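Local coordinates for protein dehydrogenase (Chromobacterium violaceum, PDB 3Q2I) that probably uses NAD to oxidise the 3'-hydroxyl of UDP-N-acetylglucosaminuronic acid, a step toward the bacterial sugar 2,3-diacetamido-2,3-dideoxy-D-mannuronic acid, at residues 92-96 / 117-122; 152-158 / 257-263; 199-204 / 229-233; 224-228 / 240-245. All coordinates share one frame; numbering follows the deposited sequence. Where two conformers were deposited one is given.

Interaction 1: 92-96 / 117-122; sequences SIECS and EMVKAA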
loop_
_atom_site.group_PDB
_atom_site.type_symbol
_atom_site.label_atom_id
_atom_site.label_comp_id
_atom_site.label_asym_id
_atom_site.label_seq_id
_atom_site.Cartn_x
_atom_site.Cartn_y
_atom_site.Cartn_z
ATOM N N SER A 92 -33.015 16.187 11.117
ATOM C CA SER A 92 -33.879 15.144 10.555
ATOM C C SER A 92 -34.148 14.050 11.581
ATOM O O SER A 92 -35.295 13.601 11.777
ATOM C CB SER A 92 -33.216 14.530 9.299
ATOM O OG SER A 92 -34.070 13.594 8.688
ATOM N N ILE A 93 -33.089 13.547 12.209
ATOM C CA ILE A 93 -33.236 12.476 13.199
ATOM C C ILE A 93 -34.163 12.913 14.359
ATOM O O ILE A 93 -35.049 12.142 14.773
ATOM C CB ILE A 93 -31.825 12.066 13.725
ATOM C CG1 ILE A 93 -30.995 11.375 12.632
ATOM C CG2 ILE A 93 -31.932 11.155 14.947
ATOM C CD1 ILE A 93 -29.441 11.226 13.010
ATOM N N GLU A 94 -34.011 14.148 14.822
ATOM C CA GLU A 94 -34.900 14.675 15.882
ATOM C C GLU A 94 -36.362 14.716 15.405
ATOM O O GLU A 94 -37.255 14.223 16.144
ATOM C CB GLU A 94 -34.451 16.074 16.305
ATOM C CG GLU A 94 -35.099 16.475 17.647
ATOM C CD GLU A 94 -34.732 17.884 18.093
ATOM O OE1 GLU A 94 -35.440 18.370 19.003
ATOM O OE2 GLU A 94 -33.820 18.553 17.531
ATOM N N CYS A 95 -36.599 15.240 14.197
ATOM C CA CYS A 95 -37.937 15.201 13.562
ATOM C C CYS A 95 -38.497 13.787 13.491
ATOM O O CYS A 95 -39.638 13.528 13.903
ATOM C CB CYS A 95 -37.945 15.835 12.171
ATOM S SG CYS A 95 -37.582 17.592 12.177
ATOM N N SER A 96 -37.710 12.846 12.965
ATOM C CA SER A 96 -38.183 11.484 12.856
ATOM C C SER A 96 -38.547 10.908 14.210
ATOM O O SER A 96 -39.603 10.258 14.362
ATOM C CB SER A 96 -37.147 10.562 12.222
ATOM O OG SER A 96 -36.888 10.940 10.897
ATOM N N GLU A 117 -27.482 7.550 9.184
ATOM C CA GLU A 117 -28.216 7.613 10.446
ATOM C C GLU A 117 -29.560 8.313 10.205
ATOM O O GLU A 117 -30.563 7.927 10.824
ATOM C CB GLU A 117 -27.407 8.315 11.531
ATOM C CG GLU A 117 -26.293 7.423 12.085
ATOM C CD GLU A 117 -26.764 6.044 12.596
ATOM O OE1 GLU A 117 -27.910 5.884 13.076
ATOM O OE2 GLU A 117 -25.987 5.067 12.499
ATOM N N MET A 118 -29.622 9.302 9.316
ATOM C CA MET A 118 -30.925 9.947 9.113
ATOM C C MET A 118 -31.913 9.005 8.404
ATOM O O MET A 118 -33.131 8.969 8.709
ATOM C CB MET A 118 -30.752 11.329 8.467
ATOM C CG MET A 118 -30.178 11.334 7.099
ATOM S SD MET A 118 -29.518 12.979 6.676
ATOM C CE MET A 118 -31.076 13.908 6.456
ATOM N N VAL A 119 -31.433 8.162 7.485
ATOM C CA VAL A 119 -32.237 7.139 6.829
ATOM C C VAL A 119 -32.710 6.072 7.839
ATOM O O VAL A 119 -33.884 5.641 7.794
ATOM C CB VAL A 119 -31.508 6.547 5.597
ATOM C CG1 VAL A 119 -32.242 5.330 5.000
ATOM C CG2 VAL A 119 -31.333 7.662 4.526
ATOM N N LYS A 120 -31.801 5.614 8.687
ATOM C CA LYS A 120 -32.111 4.587 9.709
ATOM C C LYS A 120 -33.211 5.118 10.651
ATOM O O LYS A 120 -34.137 4.356 10.976
ATOM C CB LYS A 120 -30.854 4.252 10.531
ATOM C CG LYS A 120 -31.071 3.143 11.595
ATOM C CD LYS A 120 -29.746 2.572 12.098
ATOM C CE LYS A 120 -29.394 1.289 11.338
ATOM N NZ LYS A 120 -29.984 0.040 11.930
ATOM N N ALA A 121 -33.158 6.411 10.996
ATOM C CA ALA A 121 -34.088 7.000 11.993
ATOM C C ALA A 121 -35.457 7.114 11.350
ATOM O O ALA A 121 -36.474 6.842 12.022
ATOM C CB ALA A 121 -33.607 8.385 12.474
ATOM N N ALA A 122 -35.507 7.535 10.096
ATOM C CA ALA A 122 -36.775 7.611 9.375
ATOM C C ALA A 122 -37.334 6.210 9.163
ATOM O O ALA A 122 -38.544 5.996 9.319
ATOM C CB ALA A 122 -36.614 8.360 8.047
HETATM O O HOH W 1 -34.150 11.193 10.102
#

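Interaction 2: 152-158 / 257-263; sequences RFGRIYM and ILGEKGS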
loop_
_atom_site.group_PDB
_atom_site.type_symbol
_atom_site.label_atom_id
_atom_site.label_comp_id
_atom_site.label_asym_id
_atom_site.label_seq_id
_atom_site.Cartn_x
_atom_site.Cartn_y
_atom_site.Cartn_z
ATOM N N ARG A 152 -31.740 4.283 -25.781
ATOM C CA ARG A 152 -31.442 4.848 -27.086
ATOM C C ARG A 152 -29.940 4.887 -27.390
ATOM O O ARG A 152 -29.547 4.901 -28.553
ATOM C CB ARG A 152 -32.075 6.232 -27.218
ATOM C CG ARG A 152 -33.606 6.198 -27.096
ATOM C CD ARG A 152 -34.163 7.556 -27.454
ATOM N NE ARG A 152 -34.008 7.805 -28.893
ATOM C CZ ARG A 152 -34.205 8.994 -29.453
ATOM N NH1 ARG A 152 -34.022 9.138 -30.759
ATOM N NH2 ARG A 152 -34.477 10.056 -28.700
ATOM N N PHE A 153 -29.096 4.894 -26.355
ATOM C CA PHE A 153 -27.657 4.990 -26.616
ATOM C C PHE A 153 -27.025 3.621 -26.896
ATOM O O PHE A 153 -25.877 3.526 -27.348
ATOM C CB PHE A 153 -26.918 5.617 -25.414
ATOM C CG PHE A 153 -27.244 7.069 -25.183
ATOM C CD1 PHE A 153 -26.459 8.073 -25.746
ATOM C CD2 PHE A 153 -28.268 7.439 -24.329
ATOM C CE1 PHE A 153 -26.711 9.409 -25.488
ATOM C CE2 PHE A 153 -28.541 8.760 -24.088
ATOM C CZ PHE A 153 -27.770 9.764 -24.664
ATOM N N GLY A 154 -27.734 2.539 -26.593
ATOM C CA GLY A 154 -27.093 1.240 -26.464
ATOM C C GLY A 154 -26.028 1.375 -25.365
ATOM O O GLY A 154 -26.239 2.067 -24.388
ATOM N N ARG A 155 -24.918 0.673 -25.523
ATOM C CA ARG A 155 -23.868 0.656 -24.492
ATOM C C ARG A 155 -23.289 2.065 -24.342
ATOM O O ARG A 155 -22.902 2.662 -25.331
ATOM C CB ARG A 155 -22.776 -0.338 -24.906
ATOM C CG ARG A 155 -21.631 -0.388 -23.878
ATOM C CD ARG A 155 -20.641 -1.528 -24.055
ATOM N NE ARG A 155 -19.958 -1.762 -22.775
ATOM C CZ ARG A 155 -19.084 -2.737 -22.549
ATOM N NH1 ARG A 155 -18.513 -2.848 -21.357
ATOM N NH2 ARG A 155 -18.786 -3.600 -23.512
ATOM N N ILE A 156 -23.193 2.587 -23.116
ATOM C CA ILE A 156 -22.555 3.881 -22.885
ATOM C C ILE A 156 -21.041 3.718 -22.772
ATOM O O ILE A 156 -20.563 2.785 -22.110
ATOM C CB ILE A 156 -23.045 4.537 -21.563
ATOM C CG1 ILE A 156 -24.576 4.536 -21.502
ATOM C CG2 ILE A 156 -22.413 5.888 -21.314
ATOM C CD1 ILE A 156 -25.160 5.363 -22.550
ATOM N N TYR A 157 -20.337 4.649 -23.412
ATOM C CA TYR A 157 -18.886 4.581 -23.475
ATOM C C TYR A 157 -18.206 5.704 -22.712
ATOM O O TYR A 157 -17.228 5.456 -22.014
ATOM C CB TYR A 157 -18.361 4.675 -24.917
ATOM C CG TYR A 157 -18.891 3.540 -25.788
ATOM C CD1 TYR A 157 -18.924 2.222 -25.326
ATOM C CD2 TYR A 157 -19.279 3.790 -27.095
ATOM C CE1 TYR A 157 -19.304 1.164 -26.159
ATOM C CE2 TYR A 157 -19.667 2.748 -27.908
ATOM C CZ TYR A 157 -19.706 1.467 -27.425
ATOM O OH TYR A 157 -20.068 0.431 -28.249
ATOM N N MET A 158 -18.686 6.942 -22.849
ATOM C CA MET A 158 -17.977 8.123 -22.425
ATOM C C MET A 158 -18.930 9.216 -21.983
ATOM O O MET A 158 -19.923 9.521 -22.637
ATOM C CB MET A 158 -17.052 8.599 -23.558
ATOM C CG MET A 158 -16.326 9.941 -23.362
ATOM S SD MET A 158 -15.341 10.048 -21.833
ATOM C CE MET A 158 -14.320 8.581 -21.987
ATOM N N ILE A 257 -22.916 12.775 -23.411
ATOM C CA ILE A 257 -23.035 11.327 -23.276
ATOM C C ILE A 257 -22.863 10.667 -24.614
ATOM O O ILE A 257 -23.557 11.050 -25.565
ATOM C CB ILE A 257 -24.412 10.878 -22.718
ATOM C CG1 ILE A 257 -24.657 11.602 -21.376
ATOM C CG2 ILE A 257 -24.420 9.355 -22.605
ATOM C CD1 ILE A 257 -26.092 11.411 -20.815
ATOM N N LEU A 258 -21.906 9.752 -24.718
ATOM C CA LEU A 258 -21.563 9.024 -25.931
ATOM C C LEU A 258 -21.736 7.550 -25.732
ATOM O O LEU A 258 -21.121 6.978 -24.835
ATOM C CB LEU A 258 -20.105 9.305 -26.302
ATOM C CG LEU A 258 -19.694 10.776 -26.430
ATOM C CD1 LEU A 258 -18.255 10.887 -26.871
ATOM C CD2 LEU A 258 -20.660 11.517 -27.448
ATOM N N GLY A 259 -22.595 6.931 -26.560
ATOM C CA GLY A 259 -22.697 5.489 -26.585
ATOM C C GLY A 259 -22.678 4.891 -27.978
ATOM O O GLY A 259 -22.361 5.551 -28.961
ATOM N N GLU A 260 -22.924 3.593 -28.021
ATOM C CA GLU A 260 -22.825 2.800 -29.253
ATOM C C GLU A 260 -23.671 3.416 -30.361
ATOM O O GLU A 260 -23.264 3.489 -31.542
ATOM C CB GLU A 260 -23.296 1.410 -28.869
ATOM C CG GLU A 260 -23.314 0.319 -29.932
ATOM C CD GLU A 260 -24.068 -0.924 -29.386
ATOM O OE1 GLU A 260 -24.569 -0.955 -28.219
ATOM O OE2 GLU A 260 -24.160 -1.906 -30.148
ATOM N N LYS A 261 -24.869 3.842 -29.988
ATOM C CA LYS A 261 -25.794 4.271 -31.023
ATOM C C LYS A 261 -26.420 5.630 -30.749
ATOM O O LYS A 261 -27.503 5.951 -31.247
ATOM C CB LYS A 261 -26.818 3.182 -31.323
ATOM C CG LYS A 261 -27.697 2.829 -30.161
ATOM C CD LYS A 261 -28.448 1.522 -30.452
ATOM C CE LYS A 261 -29.486 1.232 -29.371
ATOM N NZ LYS A 261 -30.642 0.435 -29.877
ATOM N N GLY A 262 -25.687 6.504 -30.062
ATOM C CA GLY A 262 -26.202 7.813 -29.751
ATOM C C GLY A 262 -25.145 8.729 -29.178
ATOM O O GLY A 262 -24.227 8.243 -28.499
ATOM N N SER A 263 -25.256 10.027 -29.449
ATOM C CA SER A 263 -24.327 11.045 -28.926
ATOM C C SER A 263 -25.144 12.281 -28.572
ATOM O O SER A 263 -25.918 12.804 -29.403
ATOM C CB SER A 263 -23.245 11.425 -29.947
ATOM O OG SER A 263 -22.461 10.296 -30.304
#

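Interaction 3: 199-204 / 229-233; sequences LDWLIG and SVKWR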
loop_
_atom_site.group_PDB
_atom_site.type_symbol
_atom_site.label_atom_id
_atom_site.label_comp_id
_atom_site.label_asym_id
_atom_site.label_seq_id
_atom_site.Cartn_x
_atom_site.Cartn_y
_atom_site.Cartn_z
ATOM N N LEU A 199 -24.746 11.513 -12.267
ATOM C CA LEU A 199 -23.861 10.388 -12.536
ATOM C C LEU A 199 -24.519 9.036 -12.297
ATOM O O LEU A 199 -24.439 8.161 -13.158
ATOM C CB LEU A 199 -22.547 10.584 -11.761
ATOM C CG LEU A 199 -21.742 11.850 -12.038
ATOM C CD1 LEU A 199 -20.486 12.011 -11.151
ATOM C CD2 LEU A 199 -21.342 11.845 -13.513
ATOM N N ASP A 200 -25.104 8.815 -11.131
ATOM C CA ASP A 200 -25.843 7.600 -10.886
ATOM C C ASP A 200 -27.257 7.652 -11.526
ATOM O O ASP A 200 -27.678 6.661 -12.129
ATOM C CB ASP A 200 -25.980 7.381 -9.364
ATOM C CG ASP A 200 -26.720 6.092 -9.033
ATOM O OD1 ASP A 200 -27.980 6.099 -9.040
ATOM O OD2 ASP A 200 -26.102 5.022 -8.915
ATOM N N TRP A 201 -27.924 8.813 -11.472
ATOM C CA TRP A 201 -29.358 8.871 -11.874
ATOM C C TRP A 201 -29.461 8.680 -13.379
ATOM O O TRP A 201 -30.316 7.908 -13.827
ATOM C CB TRP A 201 -29.913 10.237 -11.500
ATOM C CG TRP A 201 -31.327 10.421 -11.972
ATOM C CD1 TRP A 201 -32.402 9.637 -11.656
ATOM C CD2 TRP A 201 -31.827 11.518 -12.764
ATOM N NE1 TRP A 201 -33.531 10.144 -12.282
ATOM C CE2 TRP A 201 -33.205 11.290 -12.958
ATOM C CE3 TRP A 201 -31.245 12.643 -13.344
ATOM C CZ2 TRP A 201 -34.012 12.162 -13.710
ATOM C CZ3 TRP A 201 -32.042 13.511 -14.076
ATOM C CH2 TRP A 201 -33.411 13.260 -14.250
ATOM N N LEU A 202 -28.591 9.316 -14.170
ATOM C CA LEU A 202 -28.710 9.129 -15.625
ATOM C C LEU A 202 -27.887 7.956 -16.070
ATOM O O LEU A 202 -28.356 7.182 -16.890
ATOM C CB LEU A 202 -28.281 10.328 -16.453
ATOM C CG LEU A 202 -29.128 11.588 -16.270
ATOM C CD1 LEU A 202 -28.536 12.700 -17.115
ATOM C CD2 LEU A 202 -30.555 11.239 -16.782
ATOM N N ILE A 203 -26.627 7.850 -15.626
ATOM C CA ILE A 203 -25.764 6.878 -16.277
ATOM C C ILE A 203 -25.774 5.487 -15.652
ATOM O O ILE A 203 -25.605 4.492 -16.346
ATOM C CB ILE A 203 -24.282 7.397 -16.456
ATOM C CG1 ILE A 203 -24.273 8.863 -16.871
ATOM C CG2 ILE A 203 -23.344 6.421 -17.195
ATOM C CD1 ILE A 203 -24.820 9.160 -18.273
ATOM N N GLY A 204 -26.014 5.416 -14.347
ATOM C CA GLY A 204 -26.142 4.108 -13.704
ATOM C C GLY A 204 -25.102 3.895 -12.593
ATOM O O GLY A 204 -24.398 4.825 -12.190
ATOM N N SER A 229 -12.306 11.482 -12.163
ATOM C CA SER A 229 -12.341 10.398 -13.154
ATOM C C SER A 229 -13.349 9.365 -12.603
ATOM O O SER A 229 -13.264 9.015 -11.408
ATOM C CB SER A 229 -10.902 9.766 -13.160
ATOM O OG SER A 229 -9.963 10.714 -13.566
ATOM N N VAL A 230 -14.298 8.901 -13.445
ATOM C CA VAL A 230 -15.329 7.983 -13.002
ATOM C C VAL A 230 -15.347 6.722 -13.881
ATOM O O VAL A 230 -15.254 6.793 -15.139
ATOM C CB VAL A 230 -16.705 8.667 -13.154
ATOM C CG1 VAL A 230 -17.869 7.732 -12.657
ATOM C CG2 VAL A 230 -16.724 9.973 -12.376
ATOM N N LYS A 231 -15.511 5.556 -13.232
ATOM C CA LYS A 231 -15.684 4.281 -13.906
ATOM C C LYS A 231 -17.013 3.693 -13.509
ATOM O O LYS A 231 -17.250 3.522 -12.308
ATOM C CB LYS A 231 -14.542 3.280 -13.650
ATOM C CG LYS A 231 -14.849 1.918 -14.315
ATOM C CD LYS A 231 -13.755 0.924 -14.009
ATOM C CE LYS A 231 -14.166 -0.452 -14.554
ATOM N NZ LYS A 231 -13.264 -1.531 -14.077
ATOM N N TRP A 232 -17.891 3.405 -14.478
ATOM C CA TRP A 232 -19.193 2.786 -14.193
ATOM C C TRP A 232 -19.066 1.273 -14.244
ATOM O O TRP A 232 -18.157 0.717 -14.895
ATOM C CB TRP A 232 -20.230 3.314 -15.231
ATOM C CG TRP A 232 -20.820 4.615 -14.859
ATOM C CD1 TRP A 232 -21.973 4.804 -14.140
ATOM C CD2 TRP A 232 -20.346 5.938 -15.188
ATOM N NE1 TRP A 232 -22.217 6.134 -13.980
ATOM C CE2 TRP A 232 -21.237 6.863 -14.594
ATOM C CE3 TRP A 232 -19.256 6.434 -15.909
ATOM C CZ2 TRP A 232 -21.100 8.231 -14.738
ATOM C CZ3 TRP A 232 -19.126 7.785 -16.050
ATOM C CH2 TRP A 232 -20.027 8.682 -15.449
ATOM N N ARG A 233 -19.955 0.575 -13.499
ATOM C CA ARG A 233 -19.955 -0.882 -13.490
ATOM C C ARG A 233 -20.211 -1.449 -14.885
ATOM O O ARG A 233 -19.764 -2.552 -15.177
ATOM C CB ARG A 233 -21.016 -1.419 -12.537
ATOM C CG ARG A 233 -20.837 -0.953 -11.100
ATOM C CD ARG A 233 -21.656 -1.873 -10.178
ATOM N NE ARG A 233 -21.611 -1.319 -8.824
ATOM C CZ ARG A 233 -20.552 -1.510 -8.044
ATOM N NH1 ARG A 233 -20.548 -1.014 -6.797
ATOM N NH2 ARG A 233 -19.500 -2.169 -8.531
#

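Interaction 4: 224-228 / 240-245; sequences DTGTV and MNVTML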
loop_
_atom_site.group_PDB
_atom_site.type_symbol
_atom_site.label_atom_id
_atom_site.label_comp_id
_atom_site.label_asym_id
_atom_site.label_seq_id
_atom_site.Cartn_x
_atom_site.Cartn_y
_atom_site.Cartn_z
ATOM N N ASP A 224 -12.574 24.912 -4.074
ATOM C CA ASP A 224 -13.196 25.720 -5.104
ATOM C C ASP A 224 -13.090 25.170 -6.501
ATOM O O ASP A 224 -13.693 25.721 -7.441
ATOM C CB ASP A 224 -12.760 27.215 -5.026
ATOM C CG ASP A 224 -11.252 27.396 -5.188
ATOM O OD1 ASP A 224 -10.593 26.548 -5.854
ATOM O OD2 ASP A 224 -10.753 28.412 -4.662
ATOM N N THR A 225 -12.317 24.070 -6.654
ATOM C CA THR A 225 -11.976 23.526 -7.969
ATOM C C THR A 225 -11.764 22.019 -7.811
ATOM O O THR A 225 -11.178 21.594 -6.838
ATOM C CB THR A 225 -10.642 24.154 -8.473
ATOM O OG1 THR A 225 -10.809 25.588 -8.554
ATOM C CG2 THR A 225 -10.226 23.626 -9.853
ATOM N N GLY A 226 -12.190 21.228 -8.791
ATOM C CA GLY A 226 -11.975 19.776 -8.667
ATOM C C GLY A 226 -12.191 19.073 -9.974
ATOM O O GLY A 226 -12.890 19.557 -10.859
ATOM N N THR A 227 -11.670 17.855 -10.077
ATOM C CA THR A 227 -11.917 17.013 -11.217
ATOM C C THR A 227 -12.004 15.565 -10.730
ATOM O O THR A 227 -11.333 15.206 -9.757
ATOM C CB THR A 227 -10.845 17.198 -12.318
ATOM O OG1 THR A 227 -11.255 16.483 -13.483
ATOM C CG2 THR A 227 -9.398 16.786 -11.886
ATOM N N VAL A 228 -12.927 14.817 -11.316
ATOM C CA VAL A 228 -13.064 13.417 -10.899
ATOM C C VAL A 228 -13.120 12.546 -12.134
ATOM O O VAL A 228 -13.926 12.841 -13.019
ATOM C CB VAL A 228 -14.285 13.201 -10.015
ATOM C CG1 VAL A 228 -15.577 13.681 -10.663
ATOM C CG2 VAL A 228 -14.345 11.749 -9.545
ATOM N N MET A 240 -15.928 14.449 -14.401
ATOM C CA MET A 240 -16.648 15.661 -14.043
ATOM C C MET A 240 -15.667 16.708 -13.553
ATOM O O MET A 240 -14.789 16.405 -12.735
ATOM C CB MET A 240 -17.633 15.342 -12.908
ATOM C CG MET A 240 -18.407 16.614 -12.602
ATOM S SD MET A 240 -19.773 16.239 -11.466
ATOM C CE MET A 240 -20.235 17.879 -10.985
ATOM N N ASN A 241 -15.769 17.911 -14.132
ATOM C CA ASN A 241 -14.811 18.992 -13.860
ATOM C C ASN A 241 -15.612 20.144 -13.297
ATOM O O ASN A 241 -16.697 20.473 -13.844
ATOM C CB ASN A 241 -14.229 19.496 -15.179
ATOM C CG ASN A 241 -13.533 18.419 -15.933
ATOM O OD1 ASN A 241 -12.631 17.770 -15.408
ATOM N ND2 ASN A 241 -13.964 18.175 -17.164
ATOM N N VAL A 242 -15.180 20.712 -12.179
ATOM C CA VAL A 242 -15.913 21.817 -11.587
ATOM C C VAL A 242 -14.959 22.933 -11.158
ATOM O O VAL A 242 -13.895 22.659 -10.582
ATOM C CB VAL A 242 -16.792 21.304 -10.437
ATOM C CG1 VAL A 242 -17.717 20.207 -10.953
ATOM C CG2 VAL A 242 -15.957 20.704 -9.289
ATOM N N THR A 243 -15.331 24.206 -11.369
ATOM C CA THR A 243 -14.635 25.250 -10.631
ATOM C C THR A 243 -15.618 26.360 -10.349
ATOM O O THR A 243 -16.559 26.513 -11.130
ATOM C CB THR A 243 -13.407 25.845 -11.356
ATOM O OG1 THR A 243 -12.735 26.791 -10.501
ATOM C CG2 THR A 243 -13.810 26.394 -12.744
ATOM N N MET A 244 -15.437 27.029 -9.219
ATOM C CA MET A 244 -16.206 28.255 -8.873
ATOM C C MET A 244 -15.360 29.490 -9.180
ATOM O O MET A 244 -15.690 30.601 -8.728
ATOM C CB MET A 244 -16.647 28.225 -7.403
ATOM C CG MET A 244 -17.636 27.129 -7.073
ATOM S SD MET A 244 -19.125 27.109 -8.096
ATOM C CE MET A 244 -19.063 25.517 -8.911
ATOM N N LEU A 245 -14.282 29.329 -9.933
ATOM C CA LEU A 245 -13.336 30.447 -10.105
ATOM C C LEU A 245 -13.392 30.965 -11.536
ATOM O O LEU A 245 -12.433 31.605 -11.978
ATOM C CB LEU A 245 -11.887 29.974 -9.868
ATOM C CG LEU A 245 -11.675 29.374 -8.482
ATOM C CD1 LEU A 245 -10.207 28.988 -8.319
ATOM C CD2 LEU A 245 -12.175 30.299 -7.367
#

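Interaction 1: 92-96 / 117-122
Ile93 of helix 88-97 reaches across to Glu117, Met118 and Ala121 of helix 112-125, two helices of the NAD-binding Rossmann fold that run almost parallel, their axes 8.7 Å apart and only 6° from alignment in these segments. At Glu117 the contact is aliphatic: Ile93 CD1 lies 3.8 Å from Glu117 CB, where the two side chains cross at a slant. Met118 comes next and has two roles. Its CA and CB pack against Ile93 CG1, while its thioether doubles back to put CE 3.6 Å from Ser92 CB. The bend at chi3 (-72°) turns that methyl toward the serine. On the sheet side, Leu129 of strand 129-131 touches both Ser92 and Met118, which ties the helix pair to the last strand of the parallel sheet. One turn on, the methyl of Ala121 fits beside the isoleucine, CB 4.0 Å from Ile93 CG1 and near CG2 as well; its small size is in keeping with the close helix spacing. Ala122 then passes Ser96, whose OG is 3.7 Å from Ala122 CA. The buried polar groups between the helices are joined by one water, which donates to Ser96 OG at 2.9 Å and to the carbonyl Met118 O at 2.8 Å, and is hydrogen-bonded to Ser92 OG, also at 2.8 Å.

Interaction 2: 152-158 / 257-263
Tyr157 N and Met158 N both donate to Leu258 O, at 2.8 Å and 3.1 Å, and Leu258 N returns a bond to Met158 O. Two consecutive residues thus face one, the signature of a classic beta bulge, and the shared carbonyl receives both amides in its own plane. Beyond the bulge, Glu260 N donates to Arg155 O at 2.8 Å, while the extended Glu260 side chain brings OE1 back to Arg155 N, 3.2 Å away, along an almost straight N-H (178°) that uses the anti lone pair. The turn is also held by Lys261 N, which bonds to Phe153 O at 2.8 Å from above the carbonyl plane. The guanidinium of Arg155 leads away from this turn, its NH1 bonding to Ser234 O. Packing surrounds this polar frame. Ile257 CG2 sits over one face of the Phe153 ring in a CH-pi contact, 4.0 Å from its centroid, and Gly262 O lies at the ring edge. Tyr157 crosses Glu260 at a slant, CE2 close to Glu260 N and CA and its OH 3.4 Å from Glu260 CB. Met158 and Leu258 run side by side, pointing the same way. Leu245 of the third subunit packs on Tyr157, so the contact borders a subunit interface. The whole is an antiparallel strand pairing, interrupted by the bulge and continued at the turn between strands 252-259 and 262-267, within the mixed sheet of the C-terminal alpha/beta domain.

Interaction 3: 199-204 / 229-233
Trp232 slides its indole under Ile203, whose CG2 methyl rests over the five-membered ring in a CH-pi contact, 3.4 Å from the centroid and 14° off the normal. The isoleucine owes this position to CG2 lying opposite its backbone N, with CG1 beside that nitrogen (chi1 -41°); CG1 passes near Trp232 CZ2 before the chain end leads away. On the other face of the indole lies CG1 of Val230, two residues back along the same strand, and the ring is sandwiched between aliphatic groups. Leu199 comes to the benzo end at about a right angle, with CD2 3.8 Å from Trp232 CZ2. At the edge, Trp232 NE1 donates to Leu199 O at 3.1 Å with an angle of 150°; the acceptor is close to the indole plane, although the donor stands above the plane of the carbonyl. Gly204 O also lies 3.1 Å from Trp232 NE1, where Gly204 adopts positive phi. Leu199 O also takes weak bonds from Ile203 N (alpha-type) and Gly204 N (pi-type), in a widened turn. Met148 of helix 139-149 also packs on Ile203. The tryptophan therefore joins helix 193-203 to strand 225-232 by two means: one face takes the Ile203 methyl and its benzo end meets Leu199, while its N-H engages a main-chain carbonyl at the widened turn.

Interaction 4: 224-228 / 240-245
A beta hairpin of strands 225-232 and 237-243, in the mixed sheet of the C-terminal alpha/beta domain, carries this contact, and its far end approaches the bound UDP-sugar: the Met244 side chain is about 6 Å from the ligand. The strands are antiparallel and in regular register. Gly226 pairs with Val242 through Gly226 N to Val242 O (2.9 Å) and the reciprocal bond, and Val228 with Met240 in the same way. Within that second pair, Val228 CG1 and Met240 CB are tight at 3.5 Å. On the face of Thr225, Thr227, Asn241 and Thr243 the side chains are polar and lie in pairs. Thr227 OG1, set opposite its backbone N (chi1 -172°), donates to Asn241 OD1 at 2.7 Å in the amide plane. That oxygen also accepts from Ser239 of the third subunit, while Asn241 ND2 bonds to Asn162. Thr225 OG1 and Thr243 OG1 are 3.0 Å apart; the former donates to Asp224 OD1 at 2.9 Å, and the latter accepts from Leu245 N in an ST turn. Asp224 O receives Met244 N at 2.8 Å, extending the hydrogen bonding one step past the strands. The Asp224 carboxylate, crossed by the Leu245 methyls, also accepts from the amides of Leu216, Ala217 and Arg218. These bonds tie the start of strand 225-232 to the 216-218 backbone and would probably stabilise the buried negative charge.

In the fold
Interaction 1 comes first along the chain and stands apart in the Rossmann domain, its centre 28 to 39 Å from the centres of the other three, which all belong to the C-terminal alpha/beta domain and reach its mixed sheet. There interaction 2 joins strands 156-164 and 252-259, and interactions 3 and 4 both fall between its two segments in sequence. Interactions 3 and 4 share strand 225-232, alternate along the chain and meet where Leu199 CD1 packs on Met240 SD at 4.3 Å. Ile203 of interaction 3 also packs against Ile257 of interaction 2. Interactions 2, 3 and 4 all touch the third subunit, so this sheet contributes to the subunit interface, while one end of interaction 4 lies near the bound UDP-sugar.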